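Local coordinates for esterase (uncultured bacterium FLS12, PDB 4RGY), which hydrolyses ester bonds as a low-temperature-active alkaline esterase from a marine sediment metagenome, at the interface of chains A and B and the interface of chains A and C. Residues are numbered along the deposited sequence; one frame, centred on the assembly and turned at random. Chains: chain A/B/C, Esterase.

Contact 1: the interface of chains A and B. Residues chain A 61-62; chain B 2-4, 60, 66.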
loop_
_atom_site.group_PDB
_atom_site.type_symbol
_atom_site.label_atom_id
_atom_site.label_comp_id
_atom_site.label_asym_id
_atom_site.label_seq_id
_atom_site.Cartn_x
_atom_site.Cartn_y
_atom_site.Cartn_z
ATOM N N ARG A 61 -5.004 -8.538 -7.908
ATOM C CA ARG A 61 -4.005 -8.404 -8.955
ATOM C C ARG A 61 -4.331 -9.201 -10.207
ATOM O O ARG A 61 -4.216 -8.677 -11.309
ATOM C CB ARG A 61 -2.619 -8.770 -8.433
ATOM C CG ARG A 61 -2.110 -7.823 -7.355
ATOM C CD ARG A 61 -1.015 -8.451 -6.508
ATOM N NE ARG A 61 0.214 -8.697 -7.258
ATOM C CZ ARG A 61 1.325 -9.189 -6.719
ATOM N NH1 ARG A 61 1.361 -9.489 -5.419
ATOM N NH2 ARG A 61 2.400 -9.391 -7.472
ATOM N N ARG A 62 -4.746 -10.453 -10.046
ATOM C CA ARG A 62 -4.859 -11.368 -11.185
ATOM C C ARG A 62 -6.262 -11.528 -11.742
ATOM O O ARG A 62 -6.472 -12.297 -12.684
ATOM C CB ARG A 62 -4.307 -12.734 -10.798
ATOM C CG ARG A 62 -2.922 -12.654 -10.222
ATOM C CD ARG A 62 -1.965 -12.036 -11.210
ATOM N NE ARG A 62 -0.687 -11.760 -10.569
ATOM C CZ ARG A 62 0.225 -12.689 -10.322
ATOM N NH1 ARG A 62 -0.007 -13.945 -10.677
ATOM N NH2 ARG A 62 1.367 -12.365 -9.723
ATOM N N MET B 2 5.433 -11.820 -11.187
ATOM C CA MET B 2 5.583 -10.370 -11.233
ATOM C C MET B 2 5.678 -9.855 -9.800
ATOM O O MET B 2 4.939 -10.305 -8.918
ATOM C CB MET B 2 4.386 -9.685 -11.912
ATOM C CG MET B 2 4.165 -9.956 -13.407
ATOM S SD MET B 2 5.518 -9.509 -14.516
ATOM C CE MET B 2 6.167 -11.138 -14.754
ATOM N N ALA B 3 6.602 -8.942 -9.560
ATOM C CA ALA B 3 6.628 -8.237 -8.292
ATOM C C ALA B 3 5.867 -6.916 -8.441
ATOM O O ALA B 3 5.997 -6.215 -9.453
ATOM C CB ALA B 3 8.055 -7.998 -7.854
ATOM N N LEU B 4 5.058 -6.587 -7.433
ATOM C CA LEU B 4 4.241 -5.376 -7.452
ATOM C C LEU B 4 4.809 -4.333 -6.496
ATOM O O LEU B 4 5.136 -4.652 -5.343
ATOM C CB LEU B 4 2.801 -5.722 -7.044
ATOM C CG LEU B 4 1.841 -4.547 -6.864
ATOM C CD1 LEU B 4 1.535 -3.913 -8.196
ATOM C CD2 LEU B 4 0.555 -5.003 -6.186
ATOM N N LEU B 60 -4.547 -1.653 -12.290
ATOM C CA LEU B 60 -4.356 -2.887 -11.525
ATOM C C LEU B 60 -5.686 -3.419 -11.004
ATOM O O LEU B 60 -5.918 -4.634 -10.989
ATOM C CB LEU B 60 -3.398 -2.649 -10.343
ATOM C CG LEU B 60 -2.967 -3.905 -9.586
ATOM C CD1 LEU B 60 -1.879 -4.617 -10.354
ATOM C CD2 LEU B 60 -2.485 -3.541 -8.185
ATOM N N GLU B 66 -1.594 -7.313 -14.684
ATOM C CA GLU B 66 -0.409 -7.991 -14.156
ATOM C C GLU B 66 -0.310 -9.409 -14.707
ATOM O O GLU B 66 0.773 -9.871 -15.060
ATOM C CB GLU B 66 -0.391 -8.022 -12.624
ATOM C CG GLU B 66 0.902 -8.614 -12.063
ATOM C CD GLU B 66 0.877 -8.771 -10.559
ATOM O OE1 GLU B 66 0.383 -7.856 -9.888
ATOM O OE2 GLU B 66 1.362 -9.811 -10.068
HETATM O O HOH W 1 -3.647 -6.462 -12.734
#

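Contact 2: the interface of chains A and C. Residues chain A 3-7, 24, 110-112; chain C 5-8, 110-111.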
loop_
_atom_site.group_PDB
_atom_site.type_symbol
_atom_site.label_atom_id
_atom_site.label_comp_id
_atom_site.label_asym_id
_atom_site.label_seq_id
_atom_site.Cartn_x
_atom_site.Cartn_y
_atom_site.Cartn_z
ATOM N N ALA A 3 -14.417 1.493 -2.861
ATOM C CA ALA A 3 -13.241 1.971 -2.159
ATOM C C ALA A 3 -12.379 0.751 -1.823
ATOM O O ALA A 3 -12.895 -0.290 -1.392
ATOM C CB ALA A 3 -13.651 2.696 -0.908
ATOM N N LEU A 4 -11.065 0.893 -2.009
ATOM C CA LEU A 4 -10.100 -0.176 -1.771
ATOM C C LEU A 4 -9.292 0.097 -0.509
ATOM O O LEU A 4 -8.778 1.200 -0.322
ATOM C CB LEU A 4 -9.156 -0.282 -2.976
ATOM C CG LEU A 4 -7.973 -1.246 -2.852
ATOM C CD1 LEU A 4 -8.453 -2.668 -2.833
ATOM C CD2 LEU A 4 -6.980 -1.045 -3.988
ATOM N N PHE A 5 -9.192 -0.902 0.361
ATOM C CA PHE A 5 -8.463 -0.735 1.606
ATOM C C PHE A 5 -7.399 -1.794 1.731
ATOM O O PHE A 5 -7.687 -2.995 1.675
ATOM C CB PHE A 5 -9.412 -0.834 2.805
ATOM C CG PHE A 5 -10.520 0.161 2.765
ATOM C CD1 PHE A 5 -11.685 -0.109 2.070
ATOM C CD2 PHE A 5 -10.398 1.380 3.412
ATOM C CE1 PHE A 5 -12.708 0.825 2.008
ATOM C CE2 PHE A 5 -11.419 2.314 3.364
ATOM C CZ PHE A 5 -12.578 2.039 2.658
ATOM N N GLN A 6 -6.161 -1.353 1.917
ATOM C CA GLN A 6 -5.100 -2.251 2.321
ATOM C C GLN A 6 -4.944 -2.071 3.824
ATOM O O GLN A 6 -4.662 -0.973 4.309
ATOM C CB GLN A 6 -3.809 -1.934 1.572
ATOM C CG GLN A 6 -3.938 -2.098 0.048
ATOM C CD GLN A 6 -4.160 -3.536 -0.416
ATOM O OE1 GLN A 6 -3.998 -4.490 0.344
ATOM N NE2 GLN A 6 -4.529 -3.690 -1.684
ATOM N N CYS A 7 -5.171 -3.149 4.559
ATOM C CA CYS A 7 -5.310 -3.089 6.006
ATOM C C CYS A 7 -4.190 -3.851 6.671
ATOM O O CYS A 7 -4.053 -5.064 6.466
ATOM C CB CYS A 7 -6.636 -3.741 6.423
ATOM S SG CYS A 7 -8.083 -3.291 5.419
ATOM N N LEU A 24 -15.076 -2.077 -0.557
ATOM C CA LEU A 24 -16.362 -1.655 -0.013
ATOM C C LEU A 24 -17.085 -0.837 -1.053
ATOM O O LEU A 24 -16.473 0.000 -1.713
ATOM C CB LEU A 24 -16.156 -0.711 1.172
ATOM C CG LEU A 24 -16.040 -1.107 2.629
ATOM C CD1 LEU A 24 -16.129 0.168 3.480
ATOM C CD2 LEU A 24 -17.122 -2.108 3.020
ATOM N N PHE A 110 -14.053 -3.084 11.775
ATOM C CA PHE A 110 -13.453 -1.985 11.022
ATOM C C PHE A 110 -14.430 -1.349 10.030
ATOM O O PHE A 110 -14.421 -0.131 9.811
ATOM C CB PHE A 110 -12.263 -2.483 10.197
ATOM C CG PHE A 110 -11.122 -3.047 11.001
ATOM C CD1 PHE A 110 -10.897 -2.672 12.317
ATOM C CD2 PHE A 110 -10.245 -3.949 10.405
ATOM C CE1 PHE A 110 -9.823 -3.206 13.030
ATOM C CE2 PHE A 110 -9.182 -4.485 11.105
ATOM C CZ PHE A 110 -8.969 -4.120 12.418
ATOM N N PHE A 111 -15.236 -2.188 9.380
ATOM C CA PHE A 111 -16.015 -1.794 8.211
ATOM C C PHE A 111 -17.506 -2.043 8.419
ATOM O O PHE A 111 -17.892 -2.855 9.265
ATOM C CB PHE A 111 -15.519 -2.544 6.960
ATOM C CG PHE A 111 -14.096 -2.219 6.577
ATOM C CD1 PHE A 111 -13.771 -0.965 6.067
ATOM C CD2 PHE A 111 -13.092 -3.162 6.722
ATOM C CE1 PHE A 111 -12.465 -0.665 5.714
ATOM C CE2 PHE A 111 -11.781 -2.860 6.369
ATOM C CZ PHE A 111 -11.476 -1.607 5.860
ATOM N N PRO A 112 -18.353 -1.347 7.650
ATOM C CA PRO A 112 -19.806 -1.479 7.808
ATOM C C PRO A 112 -20.318 -2.733 7.104
ATOM O O PRO A 112 -21.013 -2.663 6.085
ATOM C CB PRO A 112 -20.336 -0.196 7.155
ATOM C CG PRO A 112 -19.323 0.141 6.126
ATOM C CD PRO A 112 -17.997 -0.267 6.712
ATOM N N PHE C 5 -4.790 1.716 7.717
ATOM C CA PHE C 5 -5.519 1.549 6.472
ATOM C C PHE C 5 -5.007 2.516 5.437
ATOM O O PHE C 5 -4.997 3.733 5.654
ATOM C CB PHE C 5 -7.017 1.790 6.687
ATOM C CG PHE C 5 -7.618 0.894 7.714
ATOM C CD1 PHE C 5 -7.570 1.230 9.056
ATOM C CD2 PHE C 5 -8.222 -0.296 7.347
ATOM C CE1 PHE C 5 -8.106 0.386 10.017
ATOM C CE2 PHE C 5 -8.768 -1.139 8.300
ATOM C CZ PHE C 5 -8.708 -0.800 9.641
ATOM N N GLN C 6 -4.592 1.979 4.296
ATOM C CA GLN C 6 -4.337 2.800 3.132
ATOM C C GLN C 6 -5.575 2.683 2.253
ATOM O O GLN C 6 -5.950 1.591 1.822
ATOM C CB GLN C 6 -3.078 2.335 2.407
ATOM C CG GLN C 6 -1.811 2.433 3.274
ATOM C CD GLN C 6 -1.394 3.859 3.625
ATOM O OE1 GLN C 6 -1.888 4.833 3.056
ATOM N NE2 GLN C 6 -0.468 3.981 4.571
ATOM N N CYS C 7 -6.228 3.813 2.028
ATOM C CA CYS C 7 -7.553 3.838 1.426
ATOM C C CYS C 7 -7.507 4.532 0.087
ATOM O O CYS C 7 -7.156 5.717 0.010
ATOM C CB CYS C 7 -8.513 4.623 2.330
ATOM S SG CYS C 7 -8.403 4.250 4.106
ATOM N N ASP C 8 -7.878 3.815 -0.967
ATOM C CA ASP C 8 -7.968 4.386 -2.301
ATOM C C ASP C 8 -9.439 4.459 -2.682
ATOM O O ASP C 8 -10.086 3.432 -2.911
ATOM C CB ASP C 8 -7.183 3.540 -3.298
ATOM C CG ASP C 8 -5.728 3.438 -2.934
ATOM O OD1 ASP C 8 -5.147 4.474 -2.568
ATOM O OD2 ASP C 8 -5.170 2.320 -2.988
ATOM N N PHE C 110 -16.873 4.884 6.093
ATOM C CA PHE C 110 -16.020 3.700 6.007
ATOM C C PHE C 110 -15.702 3.103 7.380
ATOM O O PHE C 110 -15.615 1.879 7.543
ATOM C CB PHE C 110 -14.673 4.051 5.366
ATOM C CG PHE C 110 -14.754 4.553 3.950
ATOM C CD1 PHE C 110 -15.812 4.226 3.115
ATOM C CD2 PHE C 110 -13.726 5.344 3.445
ATOM C CE1 PHE C 110 -15.849 4.700 1.803
ATOM C CE2 PHE C 110 -13.757 5.820 2.149
ATOM C CZ PHE C 110 -14.818 5.504 1.325
ATOM N N PHE C 111 -15.467 3.975 8.359
ATOM C CA PHE C 111 -14.878 3.592 9.638
ATOM C C PHE C 111 -15.774 3.980 10.810
ATOM O O PHE C 111 -16.626 4.864 10.679
ATOM C CB PHE C 111 -13.485 4.232 9.798
ATOM C CG PHE C 111 -12.477 3.765 8.776
ATOM C CD1 PHE C 111 -11.985 2.464 8.814
ATOM C CD2 PHE C 111 -12.023 4.624 7.789
ATOM C CE1 PHE C 111 -11.058 2.034 7.877
ATOM C CE2 PHE C 111 -11.094 4.191 6.848
ATOM C CZ PHE C 111 -10.612 2.893 6.902
HETATM O O HOH W 2 -17.166 0.994 9.917
#

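Contact 1: the interface of chains A and B
A:Arg61 and A:Arg62 close the short helix 58-62, A:Arg61 helical and A:Arg62 turning out of the helix, while B:Glu66 is helical in 65-68 and B:Met2 to B:Leu4 are extended in strand 2-11. The carboxylate of B:Glu66 forms salt bridges with both arginines. Its CG stands anti to the backbone N (chi1 -175°), and the extended chain carries the acid to the corner where the two guanidinium groups meet it from different directions. A:Arg61, bent at chi3, grips it side-on: A:Arg61 NE meets the syn lone pair of B:Glu66 OE1 at 2.8 Å in a nearly straight bond lying in the guanidinium plane. A:Arg61 NH2 reaches B:Glu66 OE2 at 2.8 Å from above the carboxylate plane. A:Arg62, bent at chi2, crosses obliquely with its plane 67° from the carboxylate, and A:Arg62 NH2 donates to B:Glu66 OE2 at 2.6 Å. OE2 thus accepts from both arginines, which would be expected to stabilise the ionised acid. Over one face of the A:Arg61 guanidinium, offset toward the rim, lies B:Leu4 CB, 3.8 Å from A:Arg61 CZ. A water joins the backbones, 2.7 Å from A:Arg61 O and 3.0 Å from B:Glu66 N. The structure alone does not show whether this interface of the deposited assembly forms in solution. Within the fold, the end of helix 58-62 of chain A abuts helix 65-68 and the start of strand 2-11 of chain B, and two-fold symmetry repeats the patch with the chains exchanged.

Contact 2: the interface of chains A and C
Two copies of strand 2-11 pair antiparallel across a two-fold axis, extending the sheet of one putative-esterase-family subunit into that of the next and joining chains A and C in the deposited assembly; the structure alone does not show that this pairing persists in solution. The register centres on A:Gln6 opposite C:Gln6, whose main-chain N-H and C=O groups exchange two hydrogen bonds, each N to O at 3.0 Å and in the carbonyl plane. Farther along, A:Leu4 N donates to C:Asp8 O at 2.9 Å, straight at the hydrogen although the donor stands above the carbonyl plane, and C:Asp8 N returns a bond to A:Leu4 O at 2.8 Å.

Aromatic side chains pack beside the paired strands. A:Phe5, its CG beside the backbone N (chi1 -58°), drives the tip of its ring into a face of C:Phe110: A:Phe5 CZ lies 3.6 Å from C:Phe110 CG, toward the rim, with the planes 83° apart. The same A:Phe5 ring meets C:Phe111 tip to tip and edge-to-face (planes 86° apart), with A:Phe5 CE2 3.7 Å from C:Phe111 CZ. C:Cys7 SG touches A:Phe5 CD2 at 3.6 Å, while within chain A A:Phe111 CE1 sits over the centre of the A:Phe5 ring, which would limit its rotation. C:Phe110 also meets A:Ala3, whose CB lies 3.8 Å from C:Phe110 CZ, and C:Phe110 CD1 approaches the methyl CD1 of A:Leu24. An alanine in place of C:Phe110 would remove the face that receives A:Phe5 CZ and the rim against A:Ala3 and A:Leu24, and would probably loosen the packing beside the strands. Near the axis, A:Phe111 and C:Phe111 run side by side, and a water bridges the carbonyl oxygens of A:Phe110 and C:Phe110.

About 20 Å separates the C-alpha centres of contact 1 and contact 2, and chain A takes part in both with different partners. Strand 2-11 is the common element: its beginning in chain B forms part of contact 1, whereas chains A and C pair this strand in contact 2. The same position recurs, as B:Leu4 in contact 1 and A:Leu4 in contact 2. Each contact belongs to a separate two-fold interface, so together they could join the four copies of the deposited assembly, with the N-terminal strand contributing to both.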